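Local coordinates for acetyltransferase (PDB 3JVN), which probably transfers an acyl group, most likely acetyl from acetyl-CoA, to an acceptor that is not known, as a member of the GNAT family, at residues A[89-94]-A[123-128]. Numbering follows the deposited sequence.
Sequences ATIDEL and KEIFVE
Ala89 to Ile91 pair in parallel with Ile125 to Val127, joining the two strands of a beta-alpha-beta unit of the GNAT fold whose linking helix is 105-118. Four backbone hydrogen bonds hold the ladder. Ala89 bonds to the residues flanking its partner Ile125, its N to Glu124 O (3.1 Å) and its O to Phe126 N (3.2 Å); Ile91 likewise brackets Val127, its N to Phe126 O and its O to Glu128 N (2.7 Å), the last reaching beyond strand 124-127. On the face covered by helix 105-118 the contacts are apolar. Ile125 CD1 meets Ala89 CB at 3.5 Å; chi1 sets CG1 beside the backbone N, and the bend at chi2 (-57°) turns CD1 back toward Ala89. Ile91 CD1 touches both Ile125 CG2 and, at 4.1 Å, Val127 CG2. Thr90 and Phe126 point to the other face, where Thr90 CG2 meets Glu128 CG, the two side chains crossing obliquely, and Thr90 OG1 lies near the Phe126 ring plane, at its edge. Glu124 of the second subunit packs against Phe126. The Asp92 carboxylate is held from outside the pair, OD1 hydrogen-bonded to Tyr50 and His74, while OD2 lies 4.0 Å from Glu128 CG.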
loop_
_atom_site.group_PDB
_atom_site.type_symbol
_atom_site.label_atom_id
_atom_site.label_comp_id
_atom_site.label_asym_id
_atom_site.label_seq_id
_atom_site.Cartn_x
_atom_site.Cartn_y
_atom_site.Cartn_z
ATOM N N ALA A 89 3.833 -5.944 -2.662
ATOM C CA ALA A 89 3.538 -7.345 -2.459
ATOM C C ALA A 89 2.786 -7.581 -1.161
ATOM O O ALA A 89 2.618 -6.672 -0.346
ATOM C CB ALA A 89 4.835 -8.184 -2.478
ATOM N N THR A 90 2.352 -8.824 -0.972
ATOM C CA THR A 90 1.606 -9.211 0.221
ATOM C C THR A 90 2.010 -10.611 0.697
ATOM O O THR A 90 2.091 -11.547 -0.097
ATOM C CB THR A 90 0.073 -9.225 -0.057
ATOM O OG1 THR A 90 -0.304 -8.023 -0.739
ATOM C CG2 THR A 90 -0.709 -9.318 1.245
ATOM N N ILE A 91 2.272 -10.741 1.991
ATOM C CA ILE A 91 2.600 -12.034 2.575
ATOM C C ILE A 91 1.256 -12.483 3.124
ATOM O O ILE A 91 0.671 -11.826 3.990
ATOM C CB ILE A 91 3.659 -11.908 3.707
ATOM C CG1 ILE A 91 5.017 -11.566 3.092
ATOM C CG2 ILE A 91 3.781 -13.212 4.467
ATOM C CD1 ILE A 91 6.078 -11.173 4.083
ATOM N N ASP A 92 0.758 -13.594 2.591
ATOM C CA ASP A 92 -0.544 -14.101 2.980
ATOM C C ASP A 92 -0.582 -15.058 4.182
ATOM O O ASP A 92 -1.067 -14.697 5.254
ATOM C CB ASP A 92 -1.197 -14.751 1.753
ATOM C CG ASP A 92 -1.328 -13.782 0.589
ATOM O OD1 ASP A 92 -0.895 -14.118 -0.541
ATOM O OD2 ASP A 92 -1.879 -12.678 0.808
ATOM N N GLU A 93 -0.063 -16.267 3.993
ATOM C CA GLU A 93 -0.070 -17.287 5.034
ATOM C C GLU A 93 1.289 -17.856 5.392
ATOM O O GLU A 93 2.230 -17.830 4.596
ATOM C CB GLU A 93 -0.969 -18.438 4.606
ATOM C CG GLU A 93 -2.372 -18.030 4.320
ATOM C CD GLU A 93 -2.958 -18.832 3.196
ATOM O OE1 GLU A 93 -2.466 -18.703 2.044
ATOM O OE2 GLU A 93 -3.915 -19.591 3.471
ATOM N N LEU A 94 1.369 -18.409 6.593
ATOM C CA LEU A 94 2.607 -18.996 7.066
ATOM C C LEU A 94 2.245 -20.021 8.135
ATOM O O LEU A 94 1.543 -19.699 9.090
ATOM C CB LEU A 94 3.507 -17.897 7.642
ATOM C CG LEU A 94 5.013 -18.181 7.750
ATOM C CD1 LEU A 94 5.730 -16.958 8.319
ATOM C CD2 LEU A 94 5.252 -19.390 8.640
ATOM N N LYS A 123 8.214 -1.888 -3.218
ATOM C CA LYS A 123 8.226 -0.659 -2.443
ATOM C C LYS A 123 7.538 -0.837 -1.104
ATOM O O LYS A 123 8.065 -0.406 -0.079
ATOM C CB LYS A 123 7.550 0.455 -3.234
ATOM C CG LYS A 123 8.074 0.598 -4.670
ATOM C CD LYS A 123 9.591 0.686 -4.711
ATOM C CE LYS A 123 10.074 0.972 -6.118
ATOM N NZ LYS A 123 11.564 0.937 -6.227
ATOM N N GLU A 124 6.365 -1.473 -1.114
ATOM C CA GLU A 124 5.601 -1.715 0.110
ATOM C C GLU A 124 5.245 -3.191 0.312
ATOM O O GLU A 124 5.000 -3.913 -0.651
ATOM C CB GLU A 124 4.314 -0.883 0.104
ATOM C CG GLU A 124 4.534 0.628 0.120
ATOM C CD GLU A 124 5.519 1.066 1.190
ATOM O OE1 GLU A 124 5.397 0.569 2.333
ATOM O OE2 GLU A 124 6.401 1.912 0.893
ATOM N N ILE A 125 5.214 -3.618 1.575
ATOM C CA ILE A 125 4.879 -4.997 1.934
ATOM C C ILE A 125 3.806 -5.093 3.030
ATOM O O ILE A 125 3.979 -4.577 4.136
ATOM C CB ILE A 125 6.127 -5.776 2.430
ATOM C CG1 ILE A 125 7.173 -5.846 1.323
ATOM C CG2 ILE A 125 5.734 -7.178 2.866
ATOM C CD1 ILE A 125 6.668 -6.491 0.039
ATOM N N PHE A 126 2.711 -5.781 2.713
ATOM C CA PHE A 126 1.603 -5.961 3.649
ATOM C C PHE A 126 1.564 -7.400 4.139
ATOM O O PHE A 126 1.389 -8.315 3.340
ATOM C CB PHE A 126 0.280 -5.643 2.954
ATOM C CG PHE A 126 0.214 -4.266 2.382
ATOM C CD1 PHE A 126 0.026 -3.169 3.209
ATOM C CD2 PHE A 126 0.368 -4.064 1.012
ATOM C CE1 PHE A 126 -0.007 -1.889 2.679
ATOM C CE2 PHE A 126 0.336 -2.791 0.472
ATOM C CZ PHE A 126 0.150 -1.698 1.303
ATOM N N VAL A 127 1.729 -7.592 5.445
ATOM C CA VAL A 127 1.700 -8.928 6.025
ATOM C C VAL A 127 0.283 -9.255 6.499
ATOM O O VAL A 127 -0.340 -8.489 7.241
ATOM C CB VAL A 127 2.720 -9.053 7.199
ATOM C CG1 VAL A 127 2.718 -10.468 7.780
ATOM C CG2 VAL A 127 4.128 -8.714 6.691
ATOM N N GLU A 128 -0.228 -10.393 6.043
ATOM C CA GLU A 128 -1.578 -10.834 6.386
ATOM C C GLU A 128 -1.559 -12.036 7.327
ATOM O O GLU A 128 -2.611 -12.562 7.672
ATOM C CB GLU A 128 -2.341 -11.240 5.119
ATOM C CG GLU A 128 -2.251 -10.283 3.946
ATOM C CD GLU A 128 -3.022 -8.997 4.159
ATOM O OE1 GLU A 128 -2.676 -8.253 5.099
ATOM O OE2 GLU A 128 -3.972 -8.727 3.390
#